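Local coordinates for decapping and exoribonuclease protein 1 (PDB 4GPS) that removes NAD caps and guanosine caps from RNA 5' ends and degrades RNA as a metal-dependent 5'-3' exoribonuclease, at residues 356-359 with 360-363; 304-307 with 308-312; 165-168 with 169-173. One frame throughout, in Å; residues are numbered along the deposited sequence.

Interaction 1 (356-359 with 360-363)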
ATOM      1  N   SER A 356      -5.019  -9.907  22.181  1.00 67.13           N
ATOM      2  CA  SER A 356      -4.987 -11.224  22.809  1.00 70.68           C
ATOM      3  C   SER A 356      -6.372 -11.870  22.665  1.00 66.55           C
ATOM      4  O   SER A 356      -6.563 -13.055  22.935  1.00 67.99           O
ATOM      5  CB  SER A 356      -4.559 -11.100  24.294  1.00 73.08           C
ATOM      6  OG  SER A 356      -4.888  -9.837  24.861  1.00 75.05           O
ATOM      7  N   SER A 357      -7.324 -11.075  22.195  1.00 65.64           N
ATOM      8  CA  SER A 357      -8.692 -11.528  21.985  1.00 63.31           C
ATOM      9  C   SER A 357      -9.022 -11.944  20.535  1.00 64.01           C
ATOM     10  O   SER A 357      -9.708 -12.939  20.312  1.00 58.84           O
ATOM     11  CB  SER A 357      -9.651 -10.435  22.435  1.00 62.84           C
ATOM     12  OG  SER A 357     -10.854 -10.489  21.696  1.00 61.69           O
ATOM     13  N   ILE A 358      -8.555 -11.185  19.546  1.00 64.75           N
ATOM     14  CA  ILE A 358      -8.853 -11.551  18.167  1.00 63.08           C
ATOM     15  C   ILE A 358      -7.988 -12.734  17.784  1.00 64.44           C
ATOM     16  O   ILE A 358      -8.323 -13.500  16.890  1.00 61.13           O
ATOM     17  CB  ILE A 358      -8.582 -10.380  17.176  1.00 61.72           C
ATOM     18  CG1 ILE A 358      -9.108 -10.733  15.785  1.00 58.53           C
ATOM     19  CG2 ILE A 358      -7.091 -10.100  17.065  1.00 58.88           C
ATOM     20  CD1 ILE A 358      -9.228  -9.543  14.883  1.00 56.18           C
ATOM     21  N   VAL A 359      -6.867 -12.878  18.476  1.00 67.73           N
ATOM     22  CA  VAL A 359      -5.937 -13.957  18.181  1.00 70.55           C
ATOM     23  C   VAL A 359      -6.468 -15.301  18.697  1.00 72.47           C
ATOM     24  O   VAL A 359      -5.961 -16.368  18.350  1.00 72.16           O
ATOM     25  CB  VAL A 359      -4.561 -13.614  18.779  1.00 69.04           C
ATOM     26  CG1 VAL A 359      -4.214 -14.557  19.916  1.00 68.95           C
ATOM     27  CG2 VAL A 359      -3.523 -13.610  17.687  1.00 64.10           C
ATOM     28  N   GLY A 360      -7.508 -15.230  19.518  1.00 74.93           N
ATOM     29  CA  GLY A 360      -8.112 -16.429  20.055  1.00 77.37           C
ATOM     30  C   GLY A 360      -8.940 -17.221  19.052  1.00 81.46           C
ATOM     31  O   GLY A 360      -9.201 -18.403  19.268  1.00 84.00           O
ATOM     32  N   LYS A 361      -9.372 -16.611  17.953  1.00 81.51           N
ATOM     33  CA  LYS A 361     -10.160 -17.388  17.010  1.00 83.13           C
ATOM     34  C   LYS A 361      -9.297 -18.168  16.023  1.00 83.97           C
ATOM     35  O   LYS A 361      -8.221 -17.724  15.622  1.00 80.71           O
ATOM     36  CB  LYS A 361     -11.181 -16.511  16.276  1.00 81.64           C
ATOM     37  CG  LYS A 361     -10.630 -15.523  15.297  1.00 80.97           C
ATOM     38  CD  LYS A 361     -11.707 -14.512  14.942  1.00 78.77           C
ATOM     39  CE  LYS A 361     -12.130 -13.732  16.166  1.00 77.82           C
ATOM     40  NZ  LYS A 361     -13.215 -12.770  15.856  1.00 80.97           N
ATOM     41  N   PRO A 362      -9.759 -19.368  15.645  1.00 86.07           N
ATOM     42  CA  PRO A 362      -9.079 -20.271  14.710  1.00 85.98           C
ATOM     43  C   PRO A 362      -8.939 -19.643  13.326  1.00 84.53           C
ATOM     44  O   PRO A 362      -9.667 -18.711  12.991  1.00 86.50           O
ATOM     45  CB  PRO A 362      -9.989 -21.496  14.713  1.00 87.13           C
ATOM     46  CG  PRO A 362     -11.344 -20.895  14.916  1.00 85.96           C
ATOM     47  CD  PRO A 362     -11.086 -19.895  16.011  1.00 85.18           C
ATOM     48  N   GLY A 363      -8.014 -20.147  12.517  1.00 81.68           N
ATOM     49  CA  GLY A 363      -7.840 -19.573  11.195  1.00 79.23           C
ATOM     50  C   GLY A 363      -6.670 -20.139  10.433  1.00 76.29           C
ATOM     51  O   GLY A 363      -5.687 -20.559  11.027  1.00 75.82           O
TER

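Interaction 2 (304-307 with 308-312)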
ATOM      1  N   ASN A 304     -14.783 -12.548   9.367  1.00 42.96           N
ATOM      2  CA  ASN A 304     -14.960 -12.664   7.922  1.00 39.75           C
ATOM      3  C   ASN A 304     -13.602 -12.514   7.259  1.00 41.29           C
ATOM      4  O   ASN A 304     -12.925 -11.517   7.431  1.00 45.19           O
ATOM      5  CB  ASN A 304     -15.895 -11.588   7.400  1.00 35.10           C
ATOM      6  CG  ASN A 304     -16.045 -11.649   5.935  1.00 44.14           C
ATOM      7  OD1 ASN A 304     -15.155 -11.208   5.168  1.00 48.45           O
ATOM      8  ND2 ASN A 304     -17.165 -12.232   5.495  1.00 47.10           N
ATOM      9  N   THR A 305     -13.194 -13.524   6.517  1.00 45.56           N
ATOM     10  CA  THR A 305     -11.906 -13.529   5.847  1.00 47.39           C
ATOM     11  C   THR A 305     -11.645 -12.318   4.950  1.00 51.68           C
ATOM     12  O   THR A 305     -10.538 -11.761   4.931  1.00 53.04           O
ATOM     13  CB  THR A 305     -11.788 -14.801   5.019  1.00 49.80           C
ATOM     14  OG1 THR A 305     -11.658 -15.907   5.910  1.00 57.02           O
ATOM     15  CG2 THR A 305     -10.597 -14.762   4.103  1.00 49.48           C
ATOM     16  N   TYR A 306     -12.658 -11.919   4.198  1.00 49.31           N
ATOM     17  CA  TYR A 306     -12.513 -10.798   3.299  1.00 48.36           C
ATOM     18  C   TYR A 306     -12.171  -9.486   4.051  1.00 47.73           C
ATOM     19  O   TYR A 306     -11.344  -8.666   3.598  1.00 48.65           O
ATOM     20  CB  TYR A 306     -13.803 -10.676   2.468  1.00 45.51           C
ATOM     21  CG  TYR A 306     -13.924  -9.439   1.621  1.00 49.00           C
ATOM     22  CD1 TYR A 306     -14.283  -8.208   2.191  1.00 46.07           C
ATOM     23  CD2 TYR A 306     -13.765  -9.506   0.235  1.00 54.94           C
ATOM     24  CE1 TYR A 306     -14.498  -7.079   1.404  1.00 52.06           C
ATOM     25  CE2 TYR A 306     -13.977  -8.377  -0.576  1.00 56.44           C
ATOM     26  CZ  TYR A 306     -14.354  -7.170   0.014  1.00 60.21           C
ATOM     27  OH  TYR A 306     -14.666  -6.086  -0.782  1.00 61.46           O
ATOM     28  N   HIS A 307     -12.788  -9.292   5.203  1.00 44.49           N
ATOM     29  CA  HIS A 307     -12.558  -8.087   5.970  1.00 41.72           C
ATOM     30  C   HIS A 307     -11.216  -8.109   6.702  1.00 43.47           C
ATOM     31  O   HIS A 307     -10.555  -7.077   6.837  1.00 44.04           O
ATOM     32  CB  HIS A 307     -13.719  -7.886   6.945  1.00 41.13           C
ATOM     33  CG  HIS A 307     -14.870  -7.135   6.354  1.00 37.27           C
ATOM     34  ND1 HIS A 307     -16.093  -7.025   6.977  1.00 40.12           N
ATOM     35  CD2 HIS A 307     -14.955  -6.391   5.226  1.00 40.48           C
ATOM     36  CE1 HIS A 307     -16.880  -6.235   6.262  1.00 40.80           C
ATOM     37  NE2 HIS A 307     -16.210  -5.835   5.194  1.00 36.45           N
ATOM     38  N   ARG A 308     -10.795  -9.284   7.154  1.00 42.87           N
ATOM     39  CA  ARG A 308      -9.519  -9.394   7.843  1.00 44.25           C
ATOM     40  C   ARG A 308      -8.414  -9.093   6.843  1.00 45.39           C
ATOM     41  O   ARG A 308      -7.430  -8.451   7.186  1.00 47.89           O
ATOM     42  CB  ARG A 308      -9.349 -10.789   8.453  1.00 43.36           C
ATOM     43  CG  ARG A 308     -10.381 -11.088   9.563  1.00 45.10           C
ATOM     44  CD  ARG A 308     -10.129 -10.305  10.851  1.00 48.64           C
ATOM     45  NE  ARG A 308      -8.841 -10.657  11.455  1.00 47.30           N
ATOM     46  CZ  ARG A 308      -8.568 -11.805  12.080  1.00 46.12           C
ATOM     47  NH1 ARG A 308      -9.488 -12.749  12.213  1.00 45.79           N
ATOM     48  NH2 ARG A 308      -7.346 -12.018  12.547  1.00 46.46           N
ATOM     49  N   ARG A 309      -8.590  -9.544   5.600  1.00 47.53           N
ATOM     50  CA  ARG A 309      -7.620  -9.281   4.534  1.00 45.77           C
ATOM     51  C   ARG A 309      -7.546  -7.788   4.256  1.00 43.36           C
ATOM     52  O   ARG A 309      -6.460  -7.230   4.094  1.00 43.29           O
ATOM     53  CB  ARG A 309      -8.036  -9.966   3.235  1.00 47.23           C
ATOM     54  CG  ARG A 309      -7.294 -11.204   2.909  1.00 49.54           C
ATOM     55  CD  ARG A 309      -8.111 -12.055   1.978  1.00 51.76           C
ATOM     56  NE  ARG A 309      -7.682 -13.433   2.101  1.00 52.35           N
ATOM     57  CZ  ARG A 309      -8.415 -14.485   1.780  1.00 52.96           C
ATOM     58  NH1 ARG A 309      -9.652 -14.335   1.303  1.00 54.58           N
ATOM     59  NH2 ARG A 309      -7.895 -15.690   1.932  1.00 52.84           N
ATOM     60  N   LYS A 310      -8.710  -7.151   4.187  1.00 38.52           N
ATOM     61  CA  LYS A 310      -8.769  -5.720   3.919  1.00 44.21           C
ATOM     62  C   LYS A 310      -8.105  -4.911   5.050  1.00 43.02           C
ATOM     63  O   LYS A 310      -7.318  -4.001   4.782  1.00 44.79           O
ATOM     64  CB  LYS A 310     -10.230  -5.279   3.701  1.00 43.02           C
ATOM     65  CG  LYS A 310     -10.384  -3.800   3.564  1.00 56.35           C
ATOM     66  CD  LYS A 310     -11.842  -3.369   3.451  1.00 71.48           C
ATOM     67  CE  LYS A 310     -12.467  -3.749   2.122  1.00 78.51           C
ATOM     68  NZ  LYS A 310     -13.884  -3.267   2.094  1.00 84.10           N
ATOM     69  N   LEU A 311      -8.416  -5.248   6.300  1.00 39.27           N
ATOM     70  CA  LEU A 311      -7.826  -4.568   7.453  1.00 40.14           C
ATOM     71  C   LEU A 311      -6.302  -4.754   7.449  1.00 41.90           C
ATOM     72  O   LEU A 311      -5.560  -3.787   7.631  1.00 41.50           O
ATOM     73  CB  LEU A 311      -8.426  -5.099   8.758  1.00 40.72           C
ATOM     74  CG  LEU A 311      -9.912  -4.741   8.938  1.00 41.48           C
ATOM     75  CD1 LEU A 311     -10.508  -5.645   9.978  1.00 40.13           C
ATOM     76  CD2 LEU A 311     -10.081  -3.268   9.337  1.00 38.51           C
ATOM     77  N   LEU A 312      -5.827  -5.974   7.196  1.00 40.24           N
ATOM     78  CA  LEU A 312      -4.384  -6.202   7.171  1.00 39.66           C
ATOM     79  C   LEU A 312      -3.737  -5.398   6.042  1.00 43.02           C
ATOM     80  O   LEU A 312      -2.695  -4.772   6.224  1.00 46.72           O
ATOM     81  CB  LEU A 312      -4.071  -7.698   7.001  1.00 37.17           C
ATOM     82  CG  LEU A 312      -2.597  -8.101   6.851  1.00 34.84           C
ATOM     83  CD1 LEU A 312      -1.854  -7.733   8.155  1.00 35.89           C
ATOM     84  CD2 LEU A 312      -2.464  -9.605   6.506  1.00 29.40           C
TER

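Interaction 3 (165-168 with 169-173)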
ATOM      1  N   GLN A 165      15.076   8.735 -11.248  1.00 48.71           N
ATOM      2  CA  GLN A 165      16.116   9.566 -11.827  1.00 49.37           C
ATOM      3  C   GLN A 165      16.424  10.765 -10.920  1.00 48.25           C
ATOM      4  O   GLN A 165      17.572  11.151 -10.788  1.00 49.57           O
ATOM      5  CB  GLN A 165      15.659  10.020 -13.208  1.00 53.76           C
ATOM      6  CG  GLN A 165      16.340  11.243 -13.772  1.00 64.86           C
ATOM      7  CD  GLN A 165      15.948  11.480 -15.234  1.00 72.90           C
ATOM      8  OE1 GLN A 165      16.234  10.638 -16.103  1.00 77.13           O
ATOM      9  NE2 GLN A 165      15.283  12.616 -15.512  1.00 65.20           N
ATOM     10  N   ARG A 166      15.405  11.337 -10.283  1.00 45.43           N
ATOM     11  CA  ARG A 166      15.604  12.491  -9.424  1.00 44.69           C
ATOM     12  C   ARG A 166      16.253  12.170  -8.107  1.00 45.82           C
ATOM     13  O   ARG A 166      16.848  13.049  -7.487  1.00 51.77           O
ATOM     14  CB  ARG A 166      14.288  13.150  -9.064  1.00 47.39           C
ATOM     15  CG  ARG A 166      13.722  14.121 -10.002  1.00 53.80           C
ATOM     16  CD  ARG A 166      12.438  14.613  -9.347  1.00 64.01           C
ATOM     17  NE  ARG A 166      12.527  15.977  -8.834  1.00 60.13           N
ATOM     18  CZ  ARG A 166      12.332  17.064  -9.577  1.00 56.63           C
ATOM     19  NH1 ARG A 166      12.035  16.957 -10.873  1.00 50.47           N
ATOM     20  NH2 ARG A 166      12.426  18.262  -9.015  1.00 62.76           N
ATOM     21  N   TYR A 167      16.095  10.935  -7.651  1.00 42.77           N
ATOM     22  CA  TYR A 167      16.622  10.530  -6.355  1.00 42.11           C
ATOM     23  C   TYR A 167      17.815   9.589  -6.404  1.00 44.19           C
ATOM     24  O   TYR A 167      18.395   9.269  -5.385  1.00 47.98           O
ATOM     25  CB  TYR A 167      15.504   9.845  -5.568  1.00 43.70           C
ATOM     26  CG  TYR A 167      15.785   9.688  -4.092  1.00 45.49           C
ATOM     27  CD1 TYR A 167      15.675  10.776  -3.235  1.00 45.01           C
ATOM     28  CD2 TYR A 167      16.193   8.460  -3.557  1.00 46.83           C
ATOM     29  CE1 TYR A 167      15.967  10.658  -1.870  1.00 49.79           C
ATOM     30  CE2 TYR A 167      16.480   8.326  -2.179  1.00 49.41           C
ATOM     31  CZ  TYR A 167      16.363   9.434  -1.351  1.00 50.35           C
ATOM     32  OH  TYR A 167      16.626   9.331  -0.003  1.00 57.45           O
ATOM     33  N   GLU A 168      18.192   9.142  -7.585  1.00 47.22           N
ATOM     34  CA  GLU A 168      19.258   8.162  -7.691  1.00 52.31           C
ATOM     35  C   GLU A 168      20.578   8.518  -7.040  1.00 49.72           C
ATOM     36  O   GLU A 168      21.216   7.678  -6.419  1.00 52.92           O
ATOM     37  CB  GLU A 168      19.461   7.805  -9.157  1.00 53.54           C
ATOM     38  CG  GLU A 168      20.801   8.101  -9.697  1.00 60.12           C
ATOM     39  CD  GLU A 168      20.868   7.622 -11.096  1.00 70.23           C
ATOM     40  OE1 GLU A 168      20.924   6.380 -11.280  1.00 72.40           O
ATOM     41  OE2 GLU A 168      20.830   8.482 -12.009  1.00 73.87           O
ATOM     42  N   LYS A 169      20.988   9.758  -7.212  1.00 47.42           N
ATOM     43  CA  LYS A 169      22.216  10.235  -6.628  1.00 51.26           C
ATOM     44  C   LYS A 169      22.200  10.085  -5.113  1.00 46.40           C
ATOM     45  O   LYS A 169      23.244   9.967  -4.494  1.00 48.98           O
ATOM     46  CB  LYS A 169      22.426  11.706  -6.998  1.00 58.34           C
ATOM     47  CG  LYS A 169      22.399  11.932  -8.501  1.00 74.15           C
ATOM     48  CD  LYS A 169      23.127  13.203  -8.925  1.00 81.65           C
ATOM     49  CE  LYS A 169      24.594  12.903  -9.230  1.00 85.66           C
ATOM     50  NZ  LYS A 169      24.716  11.716 -10.139  1.00 83.77           N
ATOM     51  N   THR A 170      21.009  10.068  -4.533  1.00 38.89           N
ATOM     52  CA  THR A 170      20.849   9.979  -3.100  1.00 38.08           C
ATOM     53  C   THR A 170      20.678   8.552  -2.571  1.00 40.84           C
ATOM     54  O   THR A 170      20.582   8.349  -1.366  1.00 38.80           O
ATOM     55  CB  THR A 170      19.657  10.834  -2.649  1.00 39.38           C
ATOM     56  OG1 THR A 170      19.716  12.110  -3.307  1.00 45.38           O
ATOM     57  CG2 THR A 170      19.678  11.051  -1.119  1.00 33.49           C
ATOM     58  N   LEU A 171      20.650   7.557  -3.452  1.00 39.07           N
ATOM     59  CA  LEU A 171      20.477   6.201  -2.970  1.00 41.47           C
ATOM     60  C   LEU A 171      21.730   5.753  -2.221  1.00 44.80           C
ATOM     61  O   LEU A 171      22.808   6.314  -2.406  1.00 48.55           O
ATOM     62  CB  LEU A 171      20.206   5.256  -4.139  1.00 44.41           C
ATOM     63  CG  LEU A 171      18.821   5.361  -4.775  1.00 45.89           C
ATOM     64  CD1 LEU A 171      18.750   4.421  -5.933  1.00 47.64           C
ATOM     65  CD2 LEU A 171      17.732   5.048  -3.760  1.00 42.27           C
ATOM     66  N   ASN A 172      21.588   4.741  -1.385  1.00 41.31           N
ATOM     67  CA  ASN A 172      22.720   4.209  -0.637  1.00 41.74           C
ATOM     68  C   ASN A 172      23.407   3.163  -1.528  1.00 42.28           C
ATOM     69  O   ASN A 172      22.905   2.063  -1.687  1.00 41.89           O
ATOM     70  CB  ASN A 172      22.192   3.594   0.653  1.00 39.96           C
ATOM     71  CG  ASN A 172      23.284   2.987   1.527  1.00 44.36           C
ATOM     72  OD1 ASN A 172      23.084   2.842   2.723  1.00 51.87           O
ATOM     73  ND2 ASN A 172      24.403   2.604   0.946  1.00 38.32           N
ATOM     74  N   PRO A 173      24.579   3.497  -2.094  1.00 42.63           N
ATOM     75  CA  PRO A 173      25.351   2.616  -2.986  1.00 45.11           C
ATOM     76  C   PRO A 173      25.812   1.309  -2.358  1.00 45.87           C
ATOM     77  O   PRO A 173      26.286   0.413  -3.047  1.00 46.61           O
ATOM     78  CB  PRO A 173      26.541   3.492  -3.410  1.00 41.39           C
ATOM     79  CG  PRO A 173      26.841   4.224  -2.199  1.00 41.28           C
ATOM     80  CD  PRO A 173      25.433   4.593  -1.599  1.00 42.41           C
TER
HETATM   81  O   HOH W   1      19.036   6.999   0.531  1.00 60.83           O

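Interaction 1 (356-359 with 360-363)
K361 folds its aliphatic chain back over the carbonyl of I358, and among the side chains this is the tighter side of the turn. CG of K361 comes within 3.5 Å of I358 O, and CE, further out, still lies 3.9 Å from I358 O. Two torsions explain the course: at chi1 70° CG sits between the backbone N and the carbonyl carbon, and a bend at chi3 then carries CE alongside I358, 4.3 Å from CG1 of I358. The backbone beneath makes two overlapping type I turns, the evidence being helical phi/psi values at I358, V359 and G360 and two successive i to i+3 bonds. Both bonds are weak: G360 N to S357 O measures 3.3 Å, and K361 N to I358 O is longer at 3.5 Å, although straighter at 166°. K361 then switches to an extended conformation, which ends the winding and sends P362 and G363 away from S356-V359.

The loose side lies toward S356, S357 and G360, all solvent-exposed. The side chains of both serines stay at least 6.0 Å from residues 360-363, so across this side the contact is made by backbone atoms. G360 has ordinary helical angles and room for a side chain.

Against the protein the same segment is better anchored. The amine of K367 bonds to both V359 O and K361 O, and V359 rests on N73 and V75. I358, the buried residue, and K361 lie on L302 and on R308 of helix 305-319, placing this connection between helices 346-353 and 370-393 against the N-terminal turns of helix 305-319.

Interaction 2 (304-307 with 308-312)
The guanidinium of R309 carries T305 CG2 on one face, offset toward its rim. The modelled 3.0 Å between T305 CG2 and R309 NH1 is too short for a methyl, so the exact spacing is doubtful; the two side chains run side by side in the same direction. T305 holds CG2 anti to its own nitrogen (chi1 -70° for OG1), which turns the methyl to this side. The group's other fixings are a bond from R309 NE to F193 O and a cation-pi contact with F365. At the edge of the Y306 ring, in plane, lies CD2 of H307, while the ammonium of K310 approaches obliquely, its NZ 3.9 Å from CE1 of Y306. H307 itself meets F300 edge-to-face, and its ND1 is hydrogen-bonded to K301 N.

These groups belong to the first turns of helix 305-319, with N304 as N-cap: OD1 of N304 takes the amide of H307 at 3.0 Å, in the carbonyl plane on a lone pair. The i to i+4 ladder then follows. R308 N meets N304 O at 3.1 Å, and L311 N reaches H307 O at 2.9 Å and 168°. CG of L311 also leans on that last oxygen, 3.2 Å from H307 O, and its side chain continues onto F300 and I353.

Interaction 3 (165-168 with 169-173)
T170 sets its CB over the centre of the Y167 ring, a CH-pi contact 3.8 Å from the Y167 centroid and 13° off the normal, with the two side chains crossing at about a right angle. CG2 of T170 extends the cover toward the phenol end, 3.7 Å from Y167 OH. L171 comes instead to the ring's edge, near its plane, where its CD2 touches CD2 of Y167 at 3.7 Å.

The backbone positions these groups. T170 N bonds to Y167 O at 2.9 Å, and L171 N bonds to E168 O at 3.0 Å. These i to i+3 bonds carry the chain on beyond Y167, bringing T170 and L171 round to the ring. Y167 meets them because its CG is anti to the backbone nitrogen (chi1 -165°). Further out, a water donates to T170 O at 2.8 Å and makes a weak link to Y167 OH.

With an alanine at Y167, T170 CB and L171 CD2 would probably lose the surface they rest on, and a gap would be likely to open beneath the turn.

The buried tyrosine also meets the ring of H266 at about 45° and touches K87, V89 and H90 of strand 86-95 and L276 of strand 273-285, so the turn leading from helix 156-167 toward strand 176-181 is seated on neighbouring strands.

Overall arrangement
Interactions 1 and 2 are neighbours, with centres 14 Å apart, and R308 joins them: R308 NE lies 3.6 Å from I358 CD1, and R308 NH1 lies 3.9 Å from K361 CD. Interaction 3 is remote, on the opposite side of the chain's centre, its centre about 36 Å from that of interaction 2 and 43 Å from that of interaction 1. Interaction 2 comes nearest the probable substrate site: the side chain of K310 is about 6 Å from that of K295 and about 8 Å from that of Q317, both probable substrate-binding residues. Its helix 305-319 follows strand 290-297, which carries the metal ligands E293 and I294, whereas 356-363 and 165-173 lie away from these sites.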